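Local coordinates for acyl-CoA dehydrogenase domain protein Tcur3483 (Thermomonospora curvata, PDB 6WY9) that binds FAD and, as a member of the acyl-CoA dehydrogenase family, probably oxidises a CH-CH bond of its substrate, at residues A[138-143]-A[184-189]; A[160-165]-A[189-194]; A[169-174]-A[236-241]; A[203-208]-A[242-247]; A[277-282]-A[348-353]. All blocks are in the same frame, centred on the assembly; numbering follows the deposited sequence.

Contact 1 (A[138-143]-A[184-189])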
# COMPACT_ATOMS: atom_id res chain seq x y z
N GLY A 138 24.26 -35.45 12.09
CA GLY A 138 22.87 -35.42 12.48
C GLY A 138 22.60 -35.96 13.86
O GLY A 138 21.48 -36.39 14.13
N ASP A 139 23.59 -35.95 14.75
CA ASP A 139 23.37 -36.44 16.11
C ASP A 139 23.18 -35.33 17.14
O ASP A 139 22.70 -35.61 18.24
CB ASP A 139 24.53 -37.35 16.55
CG ASP A 139 24.55 -38.66 15.79
OD1 ASP A 139 23.58 -39.44 15.90
OD2 ASP A 139 25.52 -38.89 15.05
N ILE A 140 23.55 -34.09 16.82
CA ILE A 140 23.42 -32.98 17.76
C ILE A 140 22.53 -31.92 17.14
O ILE A 140 22.82 -31.44 16.03
CB ILE A 140 24.78 -32.37 18.12
CG1 ILE A 140 25.66 -33.37 18.85
CG2 ILE A 140 24.55 -31.12 18.99
CD1 ILE A 140 27.10 -32.96 18.86
N VAL A 141 21.48 -31.54 17.85
CA VAL A 141 20.62 -30.44 17.43
C VAL A 141 20.62 -29.38 18.52
O VAL A 141 20.66 -29.70 19.71
CB VAL A 141 19.18 -30.92 17.11
CG1 VAL A 141 18.20 -29.72 17.03
CG2 VAL A 141 19.16 -31.71 15.78
N PHE A 142 20.61 -28.11 18.10
CA PHE A 142 20.66 -26.95 18.97
C PHE A 142 19.35 -26.19 18.91
O PHE A 142 18.67 -26.20 17.89
CB PHE A 142 21.77 -25.97 18.56
CG PHE A 142 23.13 -26.26 19.18
CD1 PHE A 142 23.93 -27.26 18.68
CD2 PHE A 142 23.61 -25.51 20.27
CE1 PHE A 142 25.19 -27.53 19.25
CE2 PHE A 142 24.86 -25.77 20.84
CZ PHE A 142 25.65 -26.79 20.31
N ALA A 143 19.04 -25.49 19.99
CA ALA A 143 17.94 -24.54 19.99
C ALA A 143 18.49 -23.18 20.44
O ALA A 143 19.47 -23.11 21.19
CB ALA A 143 16.77 -25.04 20.87
N ALA A 184 15.85 -30.61 21.09
CA ALA A 184 17.27 -30.30 20.99
C ALA A 184 18.07 -31.00 22.10
O ALA A 184 17.53 -31.39 23.14
CB ALA A 184 17.50 -28.79 21.06
N ASP A 185 19.37 -31.14 21.85
CA ASP A 185 20.33 -31.61 22.83
C ASP A 185 21.04 -30.49 23.57
O ASP A 185 21.58 -30.73 24.66
CB ASP A 185 21.40 -32.48 22.17
CG ASP A 185 20.82 -33.57 21.32
OD1 ASP A 185 20.13 -34.46 21.86
OD2 ASP A 185 21.02 -33.52 20.09
N TYR A 186 21.09 -29.28 22.99
CA TYR A 186 21.78 -28.15 23.61
C TYR A 186 21.06 -26.85 23.29
O TYR A 186 20.50 -26.69 22.20
CB TYR A 186 23.22 -28.02 23.13
CG TYR A 186 24.07 -29.22 23.45
CD1 TYR A 186 24.61 -29.40 24.72
CD2 TYR A 186 24.36 -30.16 22.47
CE1 TYR A 186 25.40 -30.49 25.01
CE2 TYR A 186 25.15 -31.25 22.74
CZ TYR A 186 25.67 -31.41 24.01
OH TYR A 186 26.45 -32.50 24.26
N ILE A 187 21.10 -25.92 24.25
CA ILE A 187 20.61 -24.56 24.07
C ILE A 187 21.81 -23.65 23.82
O ILE A 187 22.80 -23.69 24.56
CB ILE A 187 19.80 -24.08 25.28
CG1 ILE A 187 18.81 -25.15 25.74
CG2 ILE A 187 19.04 -22.80 24.94
CD1 ILE A 187 17.66 -25.46 24.74
N TRP A 188 21.71 -22.83 22.78
CA TRP A 188 22.65 -21.74 22.54
C TRP A 188 22.12 -20.55 23.32
O TRP A 188 21.21 -19.86 22.87
CB TRP A 188 22.73 -21.48 21.05
CG TRP A 188 23.46 -20.32 20.55
CD1 TRP A 188 22.95 -19.07 20.33
CD2 TRP A 188 24.81 -20.30 20.05
NE1 TRP A 188 23.91 -18.27 19.74
CE2 TRP A 188 25.06 -19.00 19.58
CE3 TRP A 188 25.82 -21.26 19.99
CZ2 TRP A 188 26.30 -18.62 19.05
CZ3 TRP A 188 27.05 -20.89 19.46
CH2 TRP A 188 27.28 -19.58 19.00
N LEU A 189 22.65 -20.33 24.53
CA LEU A 189 21.97 -19.51 25.53
C LEU A 189 22.68 -18.18 25.75
O LEU A 189 23.86 -18.15 26.14
CB LEU A 189 21.83 -20.26 26.86
CG LEU A 189 20.97 -19.55 27.91
CD1 LEU A 189 19.49 -19.58 27.50
CD2 LEU A 189 21.19 -20.21 29.26

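Contact 2 (A[160-165]-A[189-194])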
# COMPACT_ATOMS: atom_id res chain seq x y z
N THR A 160 18.55 -13.13 32.11
CA THR A 160 19.00 -14.46 32.49
C THR A 160 20.48 -14.35 32.86
O THR A 160 21.29 -13.84 32.09
CB THR A 160 18.80 -15.48 31.35
OG1 THR A 160 17.40 -15.70 31.12
CG2 THR A 160 19.48 -16.83 31.69
N ARG A 161 20.83 -14.80 34.05
CA ARG A 161 22.15 -14.52 34.59
C ARG A 161 22.95 -15.81 34.70
O ARG A 161 22.42 -16.89 34.95
CB ARG A 161 22.07 -13.86 35.97
CG ARG A 161 21.73 -14.81 37.08
CD ARG A 161 21.92 -14.19 38.47
NE ARG A 161 21.80 -15.18 39.55
CZ ARG A 161 20.80 -15.23 40.42
NH1 ARG A 161 19.82 -14.34 40.37
NH2 ARG A 161 20.77 -16.17 41.36
N ALA A 162 24.26 -15.66 34.50
CA ALA A 162 25.21 -16.74 34.68
C ALA A 162 26.32 -16.18 35.55
O ALA A 162 26.96 -15.20 35.16
CB ALA A 162 25.75 -17.25 33.35
N VAL A 163 26.51 -16.76 36.74
CA VAL A 163 27.45 -16.25 37.72
C VAL A 163 28.60 -17.25 37.88
O VAL A 163 28.37 -18.46 37.93
CB VAL A 163 26.77 -16.00 39.09
CG1 VAL A 163 25.66 -14.98 38.96
CG2 VAL A 163 26.26 -17.30 39.68
N ARG A 164 29.82 -16.74 37.99
CA ARG A 164 30.98 -17.60 38.18
C ARG A 164 30.99 -18.21 39.57
O ARG A 164 30.86 -17.50 40.57
CB ARG A 164 32.27 -16.81 37.98
CG ARG A 164 32.89 -16.93 36.63
CD ARG A 164 34.09 -17.83 36.73
NE ARG A 164 35.05 -17.52 35.68
CZ ARG A 164 36.13 -18.23 35.45
NH1 ARG A 164 36.96 -17.90 34.47
NH2 ARG A 164 36.39 -19.29 36.21
N ASP A 165 31.16 -19.53 39.66
CA ASP A 165 31.35 -20.18 40.94
C ASP A 165 32.75 -20.71 41.12
O ASP A 165 33.33 -20.61 42.21
CB ASP A 165 30.35 -21.33 41.12
CG ASP A 165 30.36 -21.90 42.55
OD1 ASP A 165 31.34 -21.72 43.29
OD2 ASP A 165 29.36 -22.55 42.92
N LEU A 189 22.65 -20.33 24.53
CA LEU A 189 21.97 -19.51 25.53
C LEU A 189 22.68 -18.18 25.75
O LEU A 189 23.86 -18.15 26.14
CB LEU A 189 21.83 -20.26 26.86
CG LEU A 189 20.97 -19.55 27.91
CD1 LEU A 189 19.49 -19.58 27.50
CD2 LEU A 189 21.19 -20.21 29.26
N ALA A 190 21.95 -17.08 25.53
CA ALA A 190 22.44 -15.73 25.78
C ALA A 190 22.16 -15.36 27.24
O ALA A 190 21.00 -15.35 27.65
CB ALA A 190 21.78 -14.73 24.83
N CYS A 191 23.23 -15.08 28.01
CA CYS A 191 23.15 -14.82 29.44
C CYS A 191 23.87 -13.51 29.79
O CYS A 191 24.85 -13.13 29.15
CB CYS A 191 23.83 -15.93 30.30
SG CYS A 191 23.34 -17.64 30.02
N ARG A 192 23.39 -12.87 30.85
CA ARG A 192 24.06 -11.73 31.49
C ARG A 192 25.18 -12.23 32.40
O ARG A 192 24.92 -12.84 33.45
CB ARG A 192 23.06 -10.90 32.28
CG ARG A 192 23.68 -9.73 33.09
CD ARG A 192 23.90 -8.50 32.22
NE ARG A 192 22.78 -8.34 31.29
CZ ARG A 192 22.82 -7.66 30.15
NH1 ARG A 192 21.75 -7.64 29.36
NH2 ARG A 192 23.92 -7.02 29.76
N THR A 193 26.43 -11.97 32.02
CA THR A 193 27.58 -12.36 32.83
C THR A 193 28.20 -11.19 33.61
O THR A 193 28.94 -11.42 34.58
CB THR A 193 28.64 -13.04 31.94
OG1 THR A 193 28.82 -12.31 30.72
CG2 THR A 193 28.20 -14.47 31.56
N ASP A 194 27.92 -9.95 33.23
CA ASP A 194 28.48 -8.81 33.95
C ASP A 194 27.37 -7.80 34.17
O ASP A 194 27.09 -6.97 33.28
CB ASP A 194 29.65 -8.18 33.22
CG ASP A 194 30.28 -7.03 34.01
OD1 ASP A 194 29.67 -6.58 35.01
OD2 ASP A 194 31.38 -6.60 33.65

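Contact 3 (A[169-174]-A[236-241])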
# COMPACT_ATOMS: atom_id res chain seq x y z
N PHE A 169 29.72 -22.10 35.57
CA PHE A 169 28.74 -21.03 35.62
C PHE A 169 27.45 -21.58 36.20
O PHE A 169 27.08 -22.73 35.93
CB PHE A 169 28.48 -20.43 34.24
CG PHE A 169 29.40 -19.31 33.90
CD1 PHE A 169 29.24 -18.08 34.51
CD2 PHE A 169 30.43 -19.48 32.99
CE1 PHE A 169 30.08 -17.03 34.21
CE2 PHE A 169 31.28 -18.43 32.69
CZ PHE A 169 31.10 -17.20 33.31
N VAL A 170 26.78 -20.76 37.01
CA VAL A 170 25.47 -21.08 37.58
C VAL A 170 24.46 -20.17 36.89
O VAL A 170 24.58 -18.94 36.95
CB VAL A 170 25.44 -20.90 39.11
CG1 VAL A 170 24.13 -21.41 39.70
CG2 VAL A 170 26.60 -21.63 39.74
N ILE A 171 23.48 -20.78 36.23
CA ILE A 171 22.59 -20.07 35.31
C ILE A 171 21.19 -20.05 35.91
O ILE A 171 20.64 -21.10 36.27
CB ILE A 171 22.59 -20.73 33.92
CG1 ILE A 171 24.01 -20.78 33.32
CG2 ILE A 171 21.64 -20.01 32.94
CD1 ILE A 171 24.07 -21.61 32.04
N ASP A 172 20.61 -18.85 36.01
CA ASP A 172 19.27 -18.66 36.53
C ASP A 172 18.52 -17.71 35.63
O ASP A 172 18.96 -16.57 35.43
CB ASP A 172 19.31 -18.10 37.96
CG ASP A 172 19.83 -19.10 38.95
OD1 ASP A 172 19.13 -20.10 39.22
OD2 ASP A 172 20.96 -18.89 39.46
N GLY A 173 17.40 -18.16 35.10
CA GLY A 173 16.52 -17.30 34.33
C GLY A 173 15.55 -18.16 33.55
O GLY A 173 15.31 -19.31 33.89
N SER A 174 15.04 -17.57 32.48
CA SER A 174 14.11 -18.28 31.60
C SER A 174 14.15 -17.62 30.23
O SER A 174 14.58 -16.47 30.09
CB SER A 174 12.69 -18.23 32.15
OG SER A 174 12.20 -16.93 31.90
N VAL A 236 21.08 -24.13 37.04
CA VAL A 236 21.77 -24.99 36.09
C VAL A 236 23.26 -24.71 36.13
O VAL A 236 23.69 -23.55 36.10
CB VAL A 236 21.23 -24.80 34.67
CG1 VAL A 236 22.01 -25.68 33.71
CG2 VAL A 236 19.74 -25.10 34.62
N ARG A 237 24.07 -25.76 36.13
CA ARG A 237 25.51 -25.64 36.26
C ARG A 237 26.20 -26.16 35.01
O ARG A 237 25.93 -27.29 34.57
CB ARG A 237 25.98 -26.39 37.52
CG ARG A 237 25.11 -26.08 38.74
CD ARG A 237 25.71 -26.59 40.03
NE ARG A 237 27.02 -26.00 40.30
CZ ARG A 237 27.25 -25.06 41.20
NH1 ARG A 237 26.25 -24.59 41.94
NH2 ARG A 237 28.48 -24.59 41.37
N VAL A 238 27.10 -25.36 34.46
CA VAL A 238 27.79 -25.69 33.21
C VAL A 238 29.26 -25.31 33.36
O VAL A 238 29.56 -24.24 33.89
CB VAL A 238 27.14 -24.96 32.01
CG1 VAL A 238 27.79 -25.37 30.69
CG2 VAL A 238 25.66 -25.26 31.95
N PRO A 239 30.20 -26.14 32.91
CA PRO A 239 31.61 -25.76 33.00
C PRO A 239 31.86 -24.47 32.24
O PRO A 239 31.20 -24.17 31.23
CB PRO A 239 32.36 -26.95 32.38
CG PRO A 239 31.35 -27.73 31.68
CD PRO A 239 30.03 -27.49 32.34
N VAL A 240 32.83 -23.69 32.74
CA VAL A 240 33.18 -22.41 32.12
C VAL A 240 33.72 -22.58 30.70
O VAL A 240 33.61 -21.66 29.89
CB VAL A 240 34.19 -21.63 33.00
CG1 VAL A 240 35.01 -20.64 32.19
CG2 VAL A 240 33.45 -20.89 34.11
N SER A 241 34.26 -23.76 30.35
CA SER A 241 34.69 -23.99 28.98
C SER A 241 33.53 -24.00 27.97
O SER A 241 33.79 -23.96 26.75
CB SER A 241 35.43 -25.32 28.90
OG SER A 241 34.62 -26.32 29.46

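Contact 4 (A[203-208]-A[242-247])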
# COMPACT_ATOMS: atom_id res chain seq x y z
N ILE A 203 27.05 -9.60 28.12
CA ILE A 203 26.37 -10.80 27.66
C ILE A 203 27.39 -11.84 27.22
O ILE A 203 28.41 -11.49 26.61
CB ILE A 203 25.42 -10.45 26.51
CG1 ILE A 203 24.32 -9.53 27.02
CG2 ILE A 203 24.80 -11.72 25.87
CD1 ILE A 203 23.57 -8.84 25.90
N SER A 204 27.12 -13.10 27.53
CA SER A 204 27.88 -14.20 26.95
C SER A 204 26.93 -15.25 26.37
O SER A 204 25.77 -15.37 26.79
CB SER A 204 28.82 -14.83 27.98
OG SER A 204 29.60 -13.84 28.62
N ILE A 205 27.42 -15.97 25.38
CA ILE A 205 26.76 -17.16 24.86
C ILE A 205 27.30 -18.37 25.61
O ILE A 205 28.52 -18.56 25.71
CB ILE A 205 27.01 -17.28 23.34
CG1 ILE A 205 26.27 -16.15 22.60
CG2 ILE A 205 26.65 -18.68 22.80
CD1 ILE A 205 24.74 -16.21 22.68
N ILE A 206 26.40 -19.18 26.18
CA ILE A 206 26.79 -20.41 26.88
C ILE A 206 25.98 -21.60 26.35
O ILE A 206 24.75 -21.50 26.19
CB ILE A 206 26.61 -20.29 28.41
CG1 ILE A 206 27.21 -18.98 28.92
CG2 ILE A 206 27.26 -21.49 29.09
CD1 ILE A 206 27.21 -18.83 30.49
N ILE A 207 26.65 -22.73 26.12
CA ILE A 207 25.96 -23.93 25.65
C ILE A 207 25.50 -24.73 26.86
O ILE A 207 26.31 -25.13 27.71
CB ILE A 207 26.84 -24.78 24.72
CG1 ILE A 207 27.33 -23.95 23.52
CG2 ILE A 207 26.08 -26.06 24.23
CD1 ILE A 207 28.25 -24.73 22.58
N VAL A 208 24.20 -24.97 26.94
CA VAL A 208 23.59 -25.67 28.06
C VAL A 208 23.01 -26.98 27.55
O VAL A 208 22.15 -26.97 26.66
CB VAL A 208 22.49 -24.82 28.72
CG1 VAL A 208 21.89 -25.60 29.89
CG2 VAL A 208 23.06 -23.47 29.16
N GLU A 242 32.29 -24.08 28.42
CA GLU A 242 31.12 -24.07 27.54
C GLU A 242 30.67 -22.65 27.14
O GLU A 242 29.62 -22.50 26.52
CB GLU A 242 29.97 -24.82 28.20
CG GLU A 242 30.22 -26.30 28.38
CD GLU A 242 30.35 -27.01 27.05
OE1 GLU A 242 31.32 -27.77 26.83
OE2 GLU A 242 29.46 -26.80 26.20
N VAL A 243 31.44 -21.62 27.47
CA VAL A 243 31.22 -20.28 26.95
C VAL A 243 31.82 -20.19 25.56
O VAL A 243 33.00 -20.50 25.36
CB VAL A 243 31.84 -19.22 27.88
CG1 VAL A 243 31.79 -17.83 27.21
CG2 VAL A 243 31.15 -19.23 29.24
N VAL A 244 31.05 -19.75 24.59
CA VAL A 244 31.57 -19.60 23.23
C VAL A 244 32.10 -18.18 23.07
O VAL A 244 31.39 -17.22 23.36
CB VAL A 244 30.49 -19.91 22.18
CG1 VAL A 244 31.14 -20.07 20.82
CG2 VAL A 244 29.72 -21.15 22.57
N GLY A 245 33.31 -18.04 22.56
CA GLY A 245 33.86 -16.70 22.40
C GLY A 245 34.44 -16.25 23.73
O GLY A 245 34.79 -17.06 24.58
N GLU A 246 34.50 -14.93 23.92
CA GLU A 246 35.00 -14.34 25.16
C GLU A 246 33.84 -14.00 26.09
O GLU A 246 32.74 -13.65 25.66
CB GLU A 246 35.82 -13.09 24.87
CG GLU A 246 37.25 -13.40 24.54
CD GLU A 246 37.84 -12.43 23.54
OE1 GLU A 246 37.22 -11.36 23.33
OE2 GLU A 246 38.91 -12.75 22.97
N ILE A 247 34.11 -14.11 27.40
CA ILE A 247 33.11 -13.75 28.39
C ILE A 247 32.80 -12.27 28.26
O ILE A 247 33.71 -11.44 28.10
CB ILE A 247 33.58 -14.15 29.80
CG1 ILE A 247 33.61 -15.68 29.93
CG2 ILE A 247 32.68 -13.55 30.89
CD1 ILE A 247 34.37 -16.19 31.14

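Contact 5 (A[277-282]-A[348-353])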
# COMPACT_ATOMS: atom_id res chain seq x y z
N GLU A 277 3.77 -20.86 -8.37
CA GLU A 277 3.69 -21.67 -9.58
C GLU A 277 2.56 -22.69 -9.51
O GLU A 277 1.89 -22.94 -10.52
CB GLU A 277 5.00 -22.41 -9.82
CG GLU A 277 6.16 -21.54 -10.15
CD GLU A 277 7.40 -22.38 -10.33
OE1 GLU A 277 7.71 -23.22 -9.45
OE2 GLU A 277 8.03 -22.24 -11.38
N ASP A 278 2.40 -23.35 -8.37
CA ASP A 278 1.36 -24.36 -8.27
C ASP A 278 -0.02 -23.73 -8.41
O ASP A 278 -0.93 -24.32 -9.01
CB ASP A 278 1.45 -25.10 -6.94
CG ASP A 278 2.71 -25.94 -6.82
OD1 ASP A 278 3.34 -26.32 -7.84
OD2 ASP A 278 3.05 -26.22 -5.66
N VAL A 279 -0.19 -22.53 -7.85
CA VAL A 279 -1.47 -21.84 -7.97
C VAL A 279 -1.73 -21.45 -9.43
O VAL A 279 -2.86 -21.60 -9.91
CB VAL A 279 -1.54 -20.62 -7.03
CG1 VAL A 279 -2.82 -19.82 -7.34
CG2 VAL A 279 -1.59 -21.13 -5.54
N VAL A 280 -0.71 -20.95 -10.15
CA VAL A 280 -0.88 -20.70 -11.59
C VAL A 280 -1.43 -21.93 -12.29
O VAL A 280 -2.39 -21.85 -13.06
CB VAL A 280 0.44 -20.22 -12.24
CG1 VAL A 280 0.27 -20.05 -13.79
CG2 VAL A 280 0.86 -18.88 -11.66
N ALA A 281 -0.80 -23.10 -12.07
CA ALA A 281 -1.23 -24.33 -12.74
C ALA A 281 -2.67 -24.70 -12.36
O ALA A 281 -3.48 -25.09 -13.21
CB ALA A 281 -0.29 -25.50 -12.40
N TRP A 282 -2.98 -24.61 -11.06
CA TRP A 282 -4.32 -24.91 -10.57
C TRP A 282 -5.37 -24.00 -11.21
O TRP A 282 -6.43 -24.48 -11.65
CB TRP A 282 -4.33 -24.75 -9.05
CG TRP A 282 -5.67 -24.85 -8.36
CD1 TRP A 282 -6.29 -25.99 -7.87
CD2 TRP A 282 -6.52 -23.76 -8.04
NE1 TRP A 282 -7.48 -25.64 -7.28
CE2 TRP A 282 -7.64 -24.28 -7.36
CE3 TRP A 282 -6.46 -22.38 -8.28
CZ2 TRP A 282 -8.69 -23.47 -6.90
CZ3 TRP A 282 -7.49 -21.58 -7.82
CH2 TRP A 282 -8.60 -22.12 -7.14
N THR A 348 -4.23 -16.76 -1.48
CA THR A 348 -5.45 -17.18 -0.81
C THR A 348 -6.69 -16.63 -1.53
O THR A 348 -7.69 -17.35 -1.74
CB THR A 348 -5.42 -16.71 0.67
OG1 THR A 348 -4.42 -17.45 1.38
CG2 THR A 348 -6.78 -17.00 1.36
N GLY A 349 -6.68 -15.34 -1.88
CA GLY A 349 -7.79 -14.78 -2.64
C GLY A 349 -8.02 -15.54 -3.95
O GLY A 349 -9.16 -15.86 -4.30
N ILE A 350 -6.93 -15.85 -4.67
CA ILE A 350 -7.08 -16.54 -5.96
C ILE A 350 -7.70 -17.92 -5.77
O ILE A 350 -8.43 -18.41 -6.65
CB ILE A 350 -5.71 -16.64 -6.67
CG1 ILE A 350 -5.27 -15.20 -7.08
CG2 ILE A 350 -5.80 -17.64 -7.87
CD1 ILE A 350 -3.73 -15.12 -7.58
N LEU A 351 -7.42 -18.56 -4.64
CA LEU A 351 -7.97 -19.88 -4.38
C LEU A 351 -9.48 -19.85 -4.12
O LEU A 351 -10.09 -20.92 -4.09
CB LEU A 351 -7.24 -20.53 -3.19
CG LEU A 351 -5.77 -20.89 -3.42
CD1 LEU A 351 -5.20 -21.60 -2.16
CD2 LEU A 351 -5.64 -21.83 -4.60
N GLY A 352 -10.09 -18.68 -3.94
CA GLY A 352 -11.54 -18.70 -3.81
C GLY A 352 -11.99 -19.38 -2.53
O GLY A 352 -11.30 -19.36 -1.49
N ALA A 353 -13.14 -20.05 -2.63
CA ALA A 353 -13.77 -20.66 -1.47
C ALA A 353 -12.85 -21.69 -0.79
O ALA A 353 -12.90 -21.84 0.43
CB ALA A 353 -15.10 -21.32 -1.90

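Contact 1 (A[138-143]-A[184-189])
Val-141 and Asp-185 grip each other through both backbone and side chain where two parallel strands of the middle beta domain begin. The hydrogen bonds come first. Val-141 N donates to Asp-185 OD2 at 3.0 Å, reaching the oxygen on its anti side, 19° out of the carboxylate plane. The Asp-185 chi1 of -51° sets CG beside its own backbone N, which swings OD2 to the Val-141 amide. In return Val-141 O takes Asp-185 N at 2.9 Å and, weakly, Tyr-186 N. Farther on the parallel pattern is regular: Ala-143 N donates to Tyr-186 O at 2.9 Å and Ala-143 O receives Trp-188 N at 2.8 Å. Charge enters through Asp-185 OD2, which also forms a salt bridge with Arg-63 of helix 62-71. An asparagine here would probably leave Arg-63 without its counter-charge, and a flipped amide would put an NH2 against Val-141 N. Aromatic contacts line the face of Phe-142 and Tyr-186. Tyr-186 CB sits over the Phe-142 ring as a CH-pi contact, 3.9 Å from its centroid, while the two rings meet obliquely with planes at 32°. Ile-140 CG2 touches the edge of the Tyr-186 ring, 3.6 Å from CD2. Trp-188 NE1 bonds to the hydroxyl of Tyr-146, an FAD-binding residue. Opposite the Phe-142 side, Ala-143 CB packs against Ile-187 CD1 and lies 3.8 Å from Ala-184 CB. One carboxylate oxygen thus serves a backbone amide and an arginine together, tying the strand entrance to the N-terminal helical domain.

Contact 2 (A[160-165]-A[189-194])
Thr-160 O and Arg-192 N form the shorter of two hydrogen bonds, 2.6 Å long and nearly straight, where strands 161-164 and 189-192 meet at a single beta bridge in the middle beta domain. The short strand segments cross at -65°, so they diverge after Arg-161 pairs with Arg-192 and connect two different sheets. The tight part lies on the inward side. Ala-162 CB packs 3.8 Å from Cys-191 CB and 4.1 Å from Thr-193 CG2, and Ile-206 of strand 203-209 touches the same methyl. Cys-191 SG extends the contact, lying 4.1 Å from Ala-162 CB. Arg-192 is anchored outside the contact: bent at chi2 and chi3, it delivers its guanidinium to the carbonyl oxygens of Leu-158, Ala-156 and Lys-199, while its CB remains 3.4 Å from Thr-160 O. The looser, solvent side belongs to the exposed Arg-161, which points off the contact with its chain extended from CG to NE; of its side chain only CB comes near Arg-192 O. The second bridge bond, from Ala-162 N to Arg-192 O, is 3.1 Å long, and its donor stands above the carbonyl plane, 38° out of it.

Contact 3 (A[169-174]-A[236-241])
A methyl of Val-170 lies over the guanidinium of Arg-237, the two residues forming a non-hydrogen-bonded pair between antiparallel strands with their side chains side by side and pointing the same way. Hydrogen-bonded pairs flank them. Phe-169 N donates to Val-238 O at 2.7 Å, and Val-238 N answers to Phe-169 O at 3.0 Å. Ile-171 N reaches Val-236 O at 2.8 Å, whereas the return bond from Val-236 N to Ile-171 O is weak. The arginine can be followed outward. Arg-237 CB lies 4.1 Å from Phe-169 O, CG carries the chain on, and a bend at chi3 of 60° folds the end of Arg-237 back beside Val-170. There Val-170 CG2 covers one face of the Arg-237 guanidinium, offset toward the rim. Arg-237 CZ is 3.8 Å from Val-170 CG2, and NH1 and NH2 also lie against that methyl. NE makes a salt bridge with Glu-168, and NH2 another with Asp-165, so the charged group is held at two corners while the valine methyl lies over its face. Behind the strands the apolar side forms: Ile-171 CD1 meets Val-238 CG2, and Val-240 CG2 comes obliquely against Phe-169, 3.5 Å from its CD2. This antiparallel sheet belongs to the middle domain. Strand 161-164 flanks 168-176 at the sheet's margin, and the face of Phe-169, Ile-171 and Val-236 packs on strand 203-209 of the other sheet, with Ile-171 also reaching Leu-189 and Cys-191 of strand 186-192.

Contact 4 (A[203-208]-A[242-247])
Two backbone hydrogen bonds, from Ile-207 N to Glu-242 O at 3.0 Å and from Val-244 N to Ile-205 O at 3.0 Å, join strand 203-209 to the short strand 243-244 at the margin of the four-stranded mixed sheet of the middle domain. Two CA-H...O contacts accompany them, from Val-243 CA to Ile-205 O and from Ile-206 CA to Glu-242 O. Apolar packing runs on both faces. On one, with Val-244 CG1 trans to the backbone N (chi1 -167°), Val-244 CG2 is left to face the isoleucines and touches both Ile-207 CG1 at 3.8 Å and Ile-205 CG2 at 3.9 Å; on the other, Val-243 CG2 meets Ile-206 CG1 at 4.0 Å. Among polar side chains, Glu-242 bends at chi2 and crosses Ile-207 at about a right angle, bringing OE2 3.6 Å from Ile-207 CB. Ser-204 OG packs against Ile-247 CA and hydrogen-bonds to Thr-193 and to Asn-248 N. Branched aliphatic groups therefore supply most of the side-chain contact, and the backbone pays a price: the buried Ile-207 O and Val-244 O find no polar partner in the model.

Contact 5 (A[277-282]-A[348-353])
Trp-282 lays one face of its indole on Leu-351, whose CD2 stands 3.7 Å from the centroid of the six-membered ring and 11° off the ring normal, a CH-pi contact over the face. The same ring presents its edge to Ile-350 O, 3.5 Å from CZ3. Trp-282 CH2 lies 3.6 Å from Leu-351 O. Beside it Val-279 CG1 touches Ile-350 CG2 at 3.7 Å, and Val-279 CG2 lies 4.2 Å from Leu-351 CD2, so that this leucine methyl is shared by valine and tryptophan. No hydrogen bond crosses the contact. Both Val-279 and Trp-282 belong to helix 263-286, one turn apart on the side that meets the C-terminal part of helix 326-350 and the residues after it, an apolar helix-to-helix junction in the C-terminal helical domain of the acyl-CoA dehydrogenase fold. The indole gets there because CG is anti to the backbone N (chi1 172°), which throws the ring across toward the other helix. An alanine in place of Trp-282 is likely to open a gap above Leu-351 CD2 and leave that side chain freer to turn. Farther out, Val-365 touches both Trp-282 and Leu-351, and Leu-366 rests on Val-279. Ile-350 is backed by Trp-293, Val-294 and Leu-298 of helix 292-321, while Ile-370 of helix 369-380 packs on Val-279. Just past Leu-351 the chain turns at Gly-352, which takes a positive phi of 67° as it leaves the helix.

Contacts 1 to 4 build one beta domain. Contacts 1 and 2 share Leu-189 on strand 186-192, and contact 4 adjoins both: Leu-189 O lies 2.7 Å from Ile-206 N, a probable hydrogen bond. Contacts 2 and 3, with centres about 7 Å apart, are joined by the Asp-165 to Arg-237 salt bridge, and Phe-169 CE2 of contact 3 packs 3.5 Å from Val-243 CG2 of contact 4, between the sheets. Contact 1 comes nearest the flavin, the Ala-143 side chain being about 6 Å from it; Ile-171 of contact 3 is about 14 Å away. Contact 5 stands apart among helices, its centre about 38 Å from that of contact 1.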